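Side-chain contacts in hydroquinone dioxygenase large subunit (Pseudomonas sp., PDB 4ZXA), which probably catalyses, together with its small subunit, the metal-dependent ring-opening oxidation of hydroquinone, as a cupin-type hydroquinone 1,2-dioxygenase: residues N282-I287 with A299-Q304; V228-S233 with I271-G276; M71-W76 with V83-V88. One frame throughout, in Å; residues are numbered along the deposited sequence.

From the N terminus the three contacts follow one another in series, none nested in or crossing another. Interaction 3 comes first, joining the end of helix 63-75 to strand 82-84 across a six-residue connection. Interaction 2 closes a longer excursion of 37 residues, largely strand, which brings the loop 228-233 near strand 270-277. Interaction 1 closes over the 11 residues between segments 282-287 and 299-304, which lie on strands 283-290 and 301-307, the two neighbours of strand 270-277. All three reach the same antiparallel sheet. Interactions 2 and 3 are joined directly by Arg-72 and Trp-76 and share the bound 4-hydroxybenzonitrile, while interaction 1 supplies a ligand of the cadmium ion beside it.

Interaction 1 (N282-I287 with A299-Q304); sequences NPRARI and ADIRHQ. With CD (cadmium ion), chain I.
Arg-284 and Ile-301 mark the closest backbone approach, their CA atoms 8.2 Å apart, too far for direct pairing. Strand 270-277 lies between the two segments and is antiparallel to both. Arg-284 and Ala-285 together face Val-275 of that middle strand in a classic beta bulge, anchored in part by the 2.8 Å bond from Arg-284 N to Val-275 O. On the far side of 282-287 the sheet runs on into a strand of the small subunit.

Contact across the middle strand is left to side chains. Arg-284 starts toward 299-304, with CG beside its own backbone N and anti to the carbonyl carbon (chi1 -66°), and its aliphatic part comes to the branch methyl of Ile-301, CG to CG2 at 4.4 Å. The other arm of Ile-301 turns away from the arginine. Beyond CG the arginine bends at chi2 and chi3, which brings NH2 to Asp-300 OD2 at 3.8 Å, a long salt bridge. Guanidinium and carboxylate planes stand 77° apart, so the two groups do not meet in the flat, two-pronged pairing of which they are capable. The stronger polar partner of Arg-284 is Asp-277, which takes NH1.

Two residues beyond Ile-301, His-303 belongs to the metal site of this cupin: its NE2 binds the cadmium ion at 2.2 Å, and His-256, Asn-258 and Glu-262 are further protein ligands. In the native enzyme the site probably holds iron(II).

The chemistry implies a guanidinium shared between two carboxylates, more strongly with Asp-277 than with Asp-300. Its pull on Asp-300 is likely to be a modest electrostatic one, exerted just before the strand that carries the metal-binding histidine.

Interaction 2 (V228-S233 with I271-G276); sequences VTWNPS and IVWDVG. With H8N (4-hydroxybenzonitrile), chain J.
Trp-230 reaches across to Trp-273 and Ile-271, and its indole can be followed atom by atom from the backbone outward. The residue has a left-handed backbone conformation (phi 46°), and its CA already lies 3.4 Å from the phenol oxygen OAB of 4-hydroxybenzonitrile. CB comes next, alongside the same oxygen. With CG anti to the carbonyl carbon (chi1 -52°), the six-membered ring passes the ligand, and CE3 approaches OAB at 3.6 Å, while ligand carbon CAH lies at the indole edge, in its plane. Further out, CZ3 meets CH2 of Trp-273 at 4.3 Å, the two indoles touching through their benzo portions. The last carbon, CH2, has the methyl CG2 of Ile-271 at its edge, at 4.5 Å. On the other flank of the indole, NE1 is satisfied by the backbone carbonyl of Glu-249.

Trp-273 also offers its rim to the ligand: its CH2 stands 3.6 Å from CAF, with that ligand carbon near the indole plane. Pro-232 adds CG at 3.5 Å from ligand carbon CAE. Asn-231 N gives its hydrogen bond to Thr-246 OG1, whereas Glu-248 is hydrogen-bonded to the ligand. At the opposite end of the ligand, the nitrile nitrogen NAA points to the cadmium ion. Two indole rims and a proline thus flank a flat phenolic ring stretched between a carboxylate and a metal, as fits a substrate pocket inside a cupin barrel, with the bound phenol probably occupying the place of hydroquinone.

Interaction 3 (M71-W76 with V83-V88); sequences MRDVAW and VNFDHV. With H8N (4-hydroxybenzonitrile), chain J.
Asp-73 meets Val-83 and Phe-85 with its two carboxylate oxygens turned to different neighbours. Against Val-83 the side chains slide past each other in opposite directions, and OD1 comes 3.8 Å from CG2, with CG1 almost as near. Val-83 presents both methyls in this way because CG1 is anti to its backbone N (chi1 178°) and CG2 lies beside that nitrogen. Against Phe-85 the aspartate crosses at about a right angle: OD2 lies in the ring plane at its edge, 3.7 Å from CE1, and the carboxylate is tilted 66° to the ring. OD2 of this buried carboxylate is also hydrogen-bonded to the hydroxyl OG1 of Thr-91.

Were Asp-73 replaced by an alanine, Thr-91 would probably lose its carboxylate partner and a gap would open beside Val-83 and the rim of Phe-85.

The contact joins the C-terminal turn of helix 63-75 to strand 82-84, within the N-terminal region of the large subunit. Past the strand, Asp-86 forms an Asx turn, its OD1 accepting from Val-88 N at 2.7 Å; the donor sits above the carboxylate plane, 44° out of it. The other oxygen, OD2, takes His-59 of strand 55-62.

Where the helix ends, Trp-76 swings its indole toward the pocket. One face receives Arg-72 CB, 3.5 Å above the ring plane and offset toward the rim, while CZ2 approaches ligand carbon CAE at 3.8 Å. NE1 makes a weak hydrogen bond to Asn-231 OD1, and the guanidinium of Arg-72 binds the backbone oxygens of Thr-229 and Trp-230.

Interaction 1 (N282-I287 with A299-Q304)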
loop_
_atom_site.group_PDB
_atom_site.type_symbol
_atom_site.label_atom_id
_atom_site.label_comp_id
_atom_site.label_asym_id
_atom_site.label_seq_id
_atom_site.Cartn_x
_atom_site.Cartn_y
_atom_site.Cartn_z
ATOM N N ASN E 282 6.671 2.951 -17.293
ATOM C CA ASN E 282 5.628 2.836 -18.302
ATOM C C ASN E 282 5.146 1.393 -18.428
ATOM O O ASN E 282 5.949 0.467 -18.467
ATOM C CB ASN E 282 6.133 3.402 -19.635
ATOM C CG ASN E 282 5.654 2.612 -20.838
ATOM O OD1 ASN E 282 4.578 2.871 -21.378
ATOM N ND2 ASN E 282 6.465 1.658 -21.280
ATOM N N PRO E 283 3.833 1.204 -18.476
ATOM C CA PRO E 283 3.261 -0.136 -18.560
ATOM C C PRO E 283 3.686 -0.824 -19.860
ATOM O O PRO E 283 3.661 -0.207 -20.934
ATOM C CB PRO E 283 1.749 0.124 -18.575
ATOM C CG PRO E 283 1.580 1.562 -18.236
ATOM C CD PRO E 283 2.824 2.261 -18.615
ATOM N N ARG E 284 4.077 -2.089 -19.756
ATOM C CA ARG E 284 4.391 -2.887 -20.931
ATOM C C ARG E 284 3.356 -3.995 -21.116
ATOM O O ARG E 284 2.880 -4.249 -22.222
ATOM C CB ARG E 284 5.791 -3.477 -20.809
ATOM C CG ARG E 284 6.874 -2.419 -20.815
ATOM C CD ARG E 284 7.056 -1.833 -22.206
ATOM N NE ARG E 284 8.230 -2.392 -22.871
ATOM C CZ ARG E 284 9.483 -2.082 -22.538
ATOM N NH1 ARG E 284 9.709 -1.222 -21.550
ATOM N NH2 ARG E 284 10.515 -2.631 -23.181
ATOM N N ALA E 285 2.982 -4.637 -20.020
ATOM C CA ALA E 285 2.075 -5.760 -20.109
ATOM C C ALA E 285 1.453 -6.107 -18.765
ATOM O O ALA E 285 1.979 -5.757 -17.708
ATOM C CB ALA E 285 2.808 -6.969 -20.707
ATOM N N ARG E 286 0.309 -6.773 -18.824
ATOM C CA ARG E 286 -0.322 -7.354 -17.653
ATOM C C ARG E 286 -0.494 -8.850 -17.899
ATOM O O ARG E 286 -1.319 -9.266 -18.708
ATOM C CB ARG E 286 -1.668 -6.682 -17.367
ATOM C CG ARG E 286 -2.255 -7.054 -16.018
ATOM C CD ARG E 286 -3.595 -6.385 -15.789
ATOM N NE ARG E 286 -4.016 -6.442 -14.388
ATOM C CZ ARG E 286 -4.909 -7.307 -13.907
ATOM N NH1 ARG E 286 -5.489 -8.207 -14.711
ATOM N NH2 ARG E 286 -5.229 -7.265 -12.617
ATOM N N ILE E 287 0.309 -9.660 -17.221
ATOM C CA ILE E 287 0.343 -11.093 -17.485
ATOM C C ILE E 287 -0.371 -11.926 -16.413
ATOM O O ILE E 287 -0.026 -11.870 -15.239
ATOM C CB ILE E 287 1.792 -11.596 -17.642
ATOM C CG1 ILE E 287 2.523 -10.797 -18.717
ATOM C CG2 ILE E 287 1.833 -13.088 -17.973
ATOM C CD1 ILE E 287 3.855 -11.406 -19.079
ATOM N N ALA E 299 14.954 -9.011 -19.289
ATOM C CA ALA E 299 15.965 -8.401 -18.446
ATOM C C ALA E 299 15.787 -6.887 -18.315
ATOM O O ALA E 299 16.499 -6.251 -17.533
ATOM C CB ALA E 299 17.332 -8.721 -18.991
ATOM N N ASP E 300 14.852 -6.309 -19.070
ATOM C CA ASP E 300 14.722 -4.847 -19.116
ATOM C C ASP E 300 13.398 -4.320 -18.561
ATOM O O ASP E 300 12.987 -3.200 -18.866
ATOM C CB ASP E 300 14.947 -4.321 -20.545
ATOM C CG ASP E 300 13.952 -4.896 -21.556
ATOM O OD1 ASP E 300 13.266 -5.902 -21.238
ATOM O OD2 ASP E 300 13.866 -4.341 -22.675
ATOM N N ILE E 301 12.727 -5.127 -17.752
ATOM C CA ILE E 301 11.471 -4.689 -17.168
ATOM C C ILE E 301 11.545 -4.780 -15.655
ATOM O O ILE E 301 12.497 -5.316 -15.092
ATOM C CB ILE E 301 10.234 -5.496 -17.727
ATOM C CG1 ILE E 301 10.441 -7.014 -17.622
ATOM C CG2 ILE E 301 9.941 -5.128 -19.183
ATOM C CD1 ILE E 301 10.254 -7.576 -16.228
ATOM N N ARG E 302 10.539 -4.227 -15.001
ATOM C CA ARG E 302 10.321 -4.456 -13.578
ATOM C C ARG E 302 8.894 -4.981 -13.441
ATOM O O ARG E 302 8.056 -4.771 -14.329
ATOM C CB ARG E 302 10.466 -3.151 -12.807
ATOM C CG ARG E 302 9.414 -2.140 -13.192
ATOM C CD ARG E 302 9.703 -0.790 -12.596
ATOM N NE ARG E 302 8.503 -0.240 -11.976
ATOM C CZ ARG E 302 8.385 1.018 -11.557
ATOM N NH1 ARG E 302 9.398 1.869 -11.708
ATOM N NH2 ARG E 302 7.248 1.426 -10.995
ATOM N N HIS E 303 8.603 -5.660 -12.342
ATOM C CA HIS E 303 7.318 -6.331 -12.223
ATOM C C HIS E 303 6.981 -6.653 -10.772
ATOM O O HIS E 303 7.839 -6.578 -9.904
ATOM C CB HIS E 303 7.320 -7.600 -13.076
ATOM C CG HIS E 303 8.418 -8.562 -12.726
ATOM N ND1 HIS E 303 8.640 -9.713 -13.431
ATOM C CD2 HIS E 303 9.332 -8.531 -11.732
ATOM C CE1 HIS E 303 9.663 -10.368 -12.890
ATOM N NE2 HIS E 303 10.088 -9.671 -11.858
ATOM N N GLN E 304 5.724 -6.997 -10.516
ATOM C CA GLN E 304 5.267 -7.330 -9.175
ATOM C C GLN E 304 4.101 -8.281 -9.370
ATOM O O GLN E 304 3.344 -8.141 -10.335
ATOM C CB GLN E 304 4.829 -6.062 -8.421
ATOM C CG GLN E 304 4.526 -6.275 -6.941
ATOM C CD GLN E 304 4.335 -4.972 -6.160
ATOM O OE1 GLN E 304 3.884 -3.965 -6.701
ATOM N NE2 GLN E 304 4.686 -4.994 -4.879
HETATM CD CD CD I . 12.141 -10.327 -11.335
#

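Interaction 2 (V228-S233 with I271-G276)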
loop_
_atom_site.group_PDB
_atom_site.type_symbol
_atom_site.label_atom_id
_atom_site.label_comp_id
_atom_site.label_asym_id
_atom_site.label_seq_id
_atom_site.Cartn_x
_atom_site.Cartn_y
_atom_site.Cartn_z
ATOM N N VAL E 228 6.378 -20.257 4.328
ATOM C CA VAL E 228 6.724 -18.880 3.953
ATOM C C VAL E 228 6.179 -18.570 2.572
ATOM O O VAL E 228 5.919 -19.475 1.785
ATOM C CB VAL E 228 8.256 -18.646 3.933
ATOM C CG1 VAL E 228 8.863 -18.955 5.287
ATOM C CG2 VAL E 228 8.916 -19.496 2.848
ATOM N N THR E 229 6.011 -17.291 2.272
ATOM C CA THR E 229 5.548 -16.879 0.951
ATOM C C THR E 229 6.595 -16.069 0.185
ATOM O O THR E 229 7.488 -15.472 0.772
ATOM C CB THR E 229 4.268 -16.052 1.042
ATOM O OG1 THR E 229 4.549 -14.836 1.746
ATOM C CG2 THR E 229 3.205 -16.824 1.768
ATOM N N TRP E 230 6.469 -16.063 -1.136
ATOM C CA TRP E 230 7.404 -15.355 -2.004
ATOM C C TRP E 230 8.855 -15.625 -1.612
ATOM O O TRP E 230 9.617 -14.702 -1.265
ATOM C CB TRP E 230 7.082 -13.880 -2.005
ATOM C CG TRP E 230 5.631 -13.615 -2.309
ATOM C CD1 TRP E 230 4.636 -13.383 -1.409
ATOM C CD2 TRP E 230 5.025 -13.566 -3.603
ATOM N NE1 TRP E 230 3.443 -13.177 -2.059
ATOM C CE2 TRP E 230 3.655 -13.290 -3.409
ATOM C CE3 TRP E 230 5.500 -13.726 -4.907
ATOM C CZ2 TRP E 230 2.763 -13.158 -4.477
ATOM C CZ3 TRP E 230 4.621 -13.598 -5.964
ATOM C CH2 TRP E 230 3.268 -13.311 -5.746
ATOM N N ASN E 231 9.228 -16.903 -1.665
ATOM C CA ASN E 231 10.580 -17.310 -1.334
ATOM C C ASN E 231 11.098 -18.490 -2.152
ATOM O O ASN E 231 11.061 -19.633 -1.703
ATOM C CB ASN E 231 10.697 -17.603 0.156
ATOM C CG ASN E 231 12.138 -17.576 0.631
ATOM O OD1 ASN E 231 12.876 -16.631 0.352
ATOM N ND2 ASN E 231 12.550 -18.623 1.328
ATOM N N PRO E 232 11.582 -18.201 -3.363
ATOM C CA PRO E 232 12.135 -19.247 -4.228
ATOM C C PRO E 232 13.179 -20.058 -3.464
ATOM O O PRO E 232 14.123 -19.476 -2.918
ATOM C CB PRO E 232 12.791 -18.453 -5.368
ATOM C CG PRO E 232 12.025 -17.134 -5.394
ATOM C CD PRO E 232 11.723 -16.852 -3.943
ATOM N N SER E 233 12.994 -21.377 -3.420
ATOM C CA SER E 233 13.886 -22.267 -2.699
ATOM C C SER E 233 14.239 -23.468 -3.596
ATOM O O SER E 233 13.358 -24.038 -4.251
ATOM C CB SER E 233 13.214 -22.718 -1.400
ATOM O OG SER E 233 14.097 -23.482 -0.600
ATOM N N ILE E 271 -1.439 -16.409 -10.883
ATOM C CA ILE E 271 -0.778 -15.198 -10.413
ATOM C C ILE E 271 -0.884 -14.107 -11.482
ATOM O O ILE E 271 -0.797 -14.385 -12.691
ATOM C CB ILE E 271 0.731 -15.456 -10.104
ATOM C CG1 ILE E 271 0.896 -16.489 -8.976
ATOM C CG2 ILE E 271 1.447 -14.149 -9.753
ATOM C CD1 ILE E 271 2.336 -16.833 -8.646
ATOM N N VAL E 272 -1.069 -12.864 -11.051
ATOM C CA VAL E 272 -1.062 -11.755 -11.999
ATOM C C VAL E 272 0.184 -10.867 -11.866
ATOM O O VAL E 272 0.528 -10.388 -10.772
ATOM C CB VAL E 272 -2.326 -10.891 -11.883
ATOM C CG1 VAL E 272 -2.216 -9.658 -12.801
ATOM C CG2 VAL E 272 -3.542 -11.706 -12.216
ATOM N N TRP E 273 0.848 -10.634 -12.995
ATOM C CA TRP E 273 2.032 -9.788 -13.011
ATOM C C TRP E 273 1.824 -8.443 -13.714
ATOM O O TRP E 273 1.444 -8.402 -14.881
ATOM C CB TRP E 273 3.211 -10.539 -13.630
ATOM C CG TRP E 273 3.671 -11.686 -12.798
ATOM C CD1 TRP E 273 3.228 -12.973 -12.872
ATOM C CD2 TRP E 273 4.653 -11.662 -11.750
ATOM N NE1 TRP E 273 3.880 -13.751 -11.955
ATOM C CE2 TRP E 273 4.760 -12.973 -11.250
ATOM C CE3 TRP E 273 5.463 -10.662 -11.200
ATOM C CZ2 TRP E 273 5.638 -13.312 -10.217
ATOM C CZ3 TRP E 273 6.335 -10.997 -10.170
ATOM C CH2 TRP E 273 6.410 -12.305 -9.686
ATOM N N ASP E 274 2.056 -7.350 -12.988
ATOM C CA ASP E 274 2.184 -6.028 -13.594
ATOM C C ASP E 274 3.581 -5.927 -14.168
ATOM O O ASP E 274 4.562 -6.094 -13.438
ATOM C CB ASP E 274 2.044 -4.930 -12.539
ATOM C CG ASP E 274 0.721 -4.196 -12.620
ATOM O OD1 ASP E 274 -0.286 -4.792 -13.079
ATOM O OD2 ASP E 274 0.684 -3.016 -12.210
ATOM N N VAL E 275 3.698 -5.644 -15.456
ATOM C CA VAL E 275 5.019 -5.543 -16.045
ATOM C C VAL E 275 5.240 -4.190 -16.662
ATOM O O VAL E 275 4.476 -3.758 -17.524
ATOM C CB VAL E 275 5.257 -6.631 -17.092
ATOM C CG1 VAL E 275 6.647 -6.471 -17.714
ATOM C CG2 VAL E 275 5.071 -8.014 -16.454
ATOM N N GLY E 276 6.297 -3.519 -16.215
ATOM C CA GLY E 276 6.600 -2.191 -16.710
ATOM C C GLY E 276 8.056 -1.926 -17.037
ATOM O O GLY E 276 8.927 -2.797 -16.915
HETATM N NAA H8N J . 11.433 -11.475 -9.425
HETATM C CAC H8N J . 10.963 -12.192 -8.669
HETATM C CAI H8N J . 10.326 -13.147 -7.715
HETATM C CAF H8N J . 9.251 -13.906 -8.162
HETATM C CAD H8N J . 8.628 -14.805 -7.301
HETATM C CAH H8N J . 9.112 -14.913 -6.007
HETATM O OAB H8N J . 8.499 -15.785 -5.148
HETATM C CAE H8N J . 10.187 -14.155 -5.557
HETATM C CAG H8N J . 10.803 -13.264 -6.423
#

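Interaction 3 (M71-W76 with V83-V88)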
loop_
_atom_site.group_PDB
_atom_site.type_symbol
_atom_site.label_atom_id
_atom_site.label_comp_id
_atom_site.label_asym_id
_atom_site.label_seq_id
_atom_site.Cartn_x
_atom_site.Cartn_y
_atom_site.Cartn_z
ATOM N N MET E 71 12.592 -8.272 4.871
ATOM C CA MET E 71 12.686 -9.709 5.113
ATOM C C MET E 71 13.065 -10.432 3.839
ATOM O O MET E 71 13.874 -11.348 3.882
ATOM C CB MET E 71 11.377 -10.277 5.634
ATOM C CG MET E 71 11.446 -11.761 5.895
ATOM S SD MET E 71 12.291 -12.165 7.422
ATOM C CE MET E 71 13.777 -12.984 6.828
ATOM N N ARG E 72 12.487 -10.031 2.705
ATOM C CA ARG E 72 12.842 -10.680 1.449
ATOM C C ARG E 72 14.278 -10.328 1.088
ATOM O O ARG E 72 15.059 -11.210 0.734
ATOM C CB ARG E 72 11.870 -10.337 0.295
ATOM C CG ARG E 72 10.407 -10.822 0.497
ATOM C CD ARG E 72 10.379 -12.240 1.026
ATOM N NE ARG E 72 9.043 -12.799 1.220
ATOM C CZ ARG E 72 8.209 -12.440 2.196
ATOM N NH1 ARG E 72 8.541 -11.472 3.048
ATOM N NH2 ARG E 72 7.031 -13.033 2.309
ATOM N N ASP E 73 14.629 -9.047 1.206
ATOM C CA ASP E 73 15.968 -8.603 0.812
ATOM C C ASP E 73 17.046 -9.354 1.585
ATOM O O ASP E 73 18.101 -9.682 1.038
ATOM C CB ASP E 73 16.151 -7.095 1.000
ATOM C CG ASP E 73 16.899 -6.444 -0.158
ATOM O OD1 ASP E 73 17.340 -7.156 -1.098
ATOM O OD2 ASP E 73 17.046 -5.204 -0.129
ATOM N N VAL E 74 16.772 -9.630 2.855
ATOM C CA VAL E 74 17.745 -10.304 3.700
ATOM C C VAL E 74 17.814 -11.782 3.370
ATOM O O VAL E 74 18.905 -12.354 3.301
ATOM C CB VAL E 74 17.434 -10.133 5.195
ATOM C CG1 VAL E 74 18.055 -11.267 5.994
ATOM C CG2 VAL E 74 17.934 -8.792 5.672
ATOM N N ALA E 75 16.649 -12.388 3.157
ATOM C CA ALA E 75 16.569 -13.816 2.908
ATOM C C ALA E 75 17.164 -14.148 1.545
ATOM O O ALA E 75 17.700 -15.239 1.349
ATOM C CB ALA E 75 15.125 -14.303 2.995
ATOM N N TRP E 76 17.054 -13.208 0.608
ATOM C CA TRP E 76 17.506 -13.429 -0.767
ATOM C C TRP E 76 18.952 -12.992 -0.974
ATOM O O TRP E 76 19.491 -13.121 -2.064
ATOM C CB TRP E 76 16.618 -12.673 -1.766
ATOM C CG TRP E 76 15.173 -13.042 -1.722
ATOM C CD1 TRP E 76 14.621 -14.118 -1.092
ATOM C CD2 TRP E 76 14.087 -12.316 -2.312
ATOM N NE1 TRP E 76 13.258 -14.110 -1.262
ATOM C CE2 TRP E 76 12.903 -13.014 -2.001
ATOM C CE3 TRP E 76 13.996 -11.144 -3.065
ATOM C CZ2 TRP E 76 11.653 -12.589 -2.435
ATOM C CZ3 TRP E 76 12.762 -10.716 -3.484
ATOM C CH2 TRP E 76 11.602 -11.434 -3.168
ATOM N N VAL E 83 15.771 -4.353 -6.010
ATOM C CA VAL E 83 14.704 -4.763 -5.116
ATOM C C VAL E 83 14.078 -3.504 -4.492
ATOM O O VAL E 83 14.696 -2.830 -3.668
ATOM C CB VAL E 83 15.262 -5.670 -4.028
ATOM C CG1 VAL E 83 14.165 -6.079 -3.057
ATOM C CG2 VAL E 83 15.960 -6.897 -4.650
ATOM N N ASN E 84 12.860 -3.171 -4.908
ATOM C CA ASN E 84 12.233 -1.946 -4.458
ATOM C C ASN E 84 11.216 -2.197 -3.358
ATOM O O ASN E 84 10.289 -3.012 -3.525
ATOM C CB ASN E 84 11.575 -1.216 -5.616
ATOM C CG ASN E 84 12.568 -0.813 -6.687
ATOM O OD1 ASN E 84 12.723 -1.505 -7.695
ATOM N ND2 ASN E 84 13.232 0.309 -6.483
ATOM N N PHE E 85 11.419 -1.509 -2.229
ATOM C CA PHE E 85 10.548 -1.617 -1.070
ATOM C C PHE E 85 9.275 -0.909 -1.437
ATOM O O PHE E 85 8.192 -1.293 -1.034
ATOM C CB PHE E 85 11.170 -0.907 0.122
ATOM C CG PHE E 85 12.221 -1.701 0.824
ATOM C CD1 PHE E 85 13.100 -2.498 0.114
ATOM C CD2 PHE E 85 12.340 -1.633 2.206
ATOM C CE1 PHE E 85 14.092 -3.232 0.769
ATOM C CE2 PHE E 85 13.311 -2.357 2.876
ATOM C CZ PHE E 85 14.203 -3.163 2.153
ATOM N N ASP E 86 9.441 0.163 -2.195
ATOM C CA ASP E 86 8.338 0.950 -2.712
ATOM C C ASP E 86 8.950 1.899 -3.731
ATOM O O ASP E 86 10.111 1.753 -4.087
ATOM C CB ASP E 86 7.553 1.673 -1.599
ATOM C CG ASP E 86 8.298 2.874 -1.005
ATOM O OD1 ASP E 86 9.399 3.242 -1.489
ATOM O OD2 ASP E 86 7.761 3.473 -0.049
ATOM N N HIS E 87 8.183 2.866 -4.216
ATOM C CA HIS E 87 8.656 3.685 -5.325
ATOM C C HIS E 87 9.734 4.702 -4.942
ATOM O O HIS E 87 10.170 5.496 -5.776
ATOM C CB HIS E 87 7.481 4.357 -6.039
ATOM C CG HIS E 87 6.589 3.390 -6.749
ATOM N ND1 HIS E 87 5.525 2.768 -6.133
ATOM C CD2 HIS E 87 6.619 2.921 -8.019
ATOM C CE1 HIS E 87 4.931 1.963 -6.996
ATOM N NE2 HIS E 87 5.574 2.040 -8.148
ATOM N N VAL E 88 10.165 4.670 -3.687
ATOM C CA VAL E 88 11.250 5.538 -3.249
ATOM C C VAL E 88 12.484 4.752 -2.810
ATOM O O VAL E 88 13.594 5.075 -3.208
ATOM C CB VAL E 88 10.786 6.462 -2.107
ATOM C CG1 VAL E 88 11.933 7.302 -1.597
ATOM C CG2 VAL E 88 9.652 7.340 -2.597
HETATM N NAA H8N J . 11.433 -11.475 -9.425
HETATM C CAC H8N J . 10.963 -12.192 -8.669
HETATM C CAI H8N J . 10.326 -13.147 -7.715
HETATM C CAF H8N J . 9.251 -13.906 -8.162
HETATM C CAD H8N J . 8.628 -14.805 -7.301
HETATM C CAH H8N J . 9.112 -14.913 -6.007
HETATM O OAB H8N J . 8.499 -15.785 -5.148
HETATM C CAE H8N J . 10.187 -14.155 -5.557
HETATM C CAG H8N J . 10.803 -13.264 -6.423
#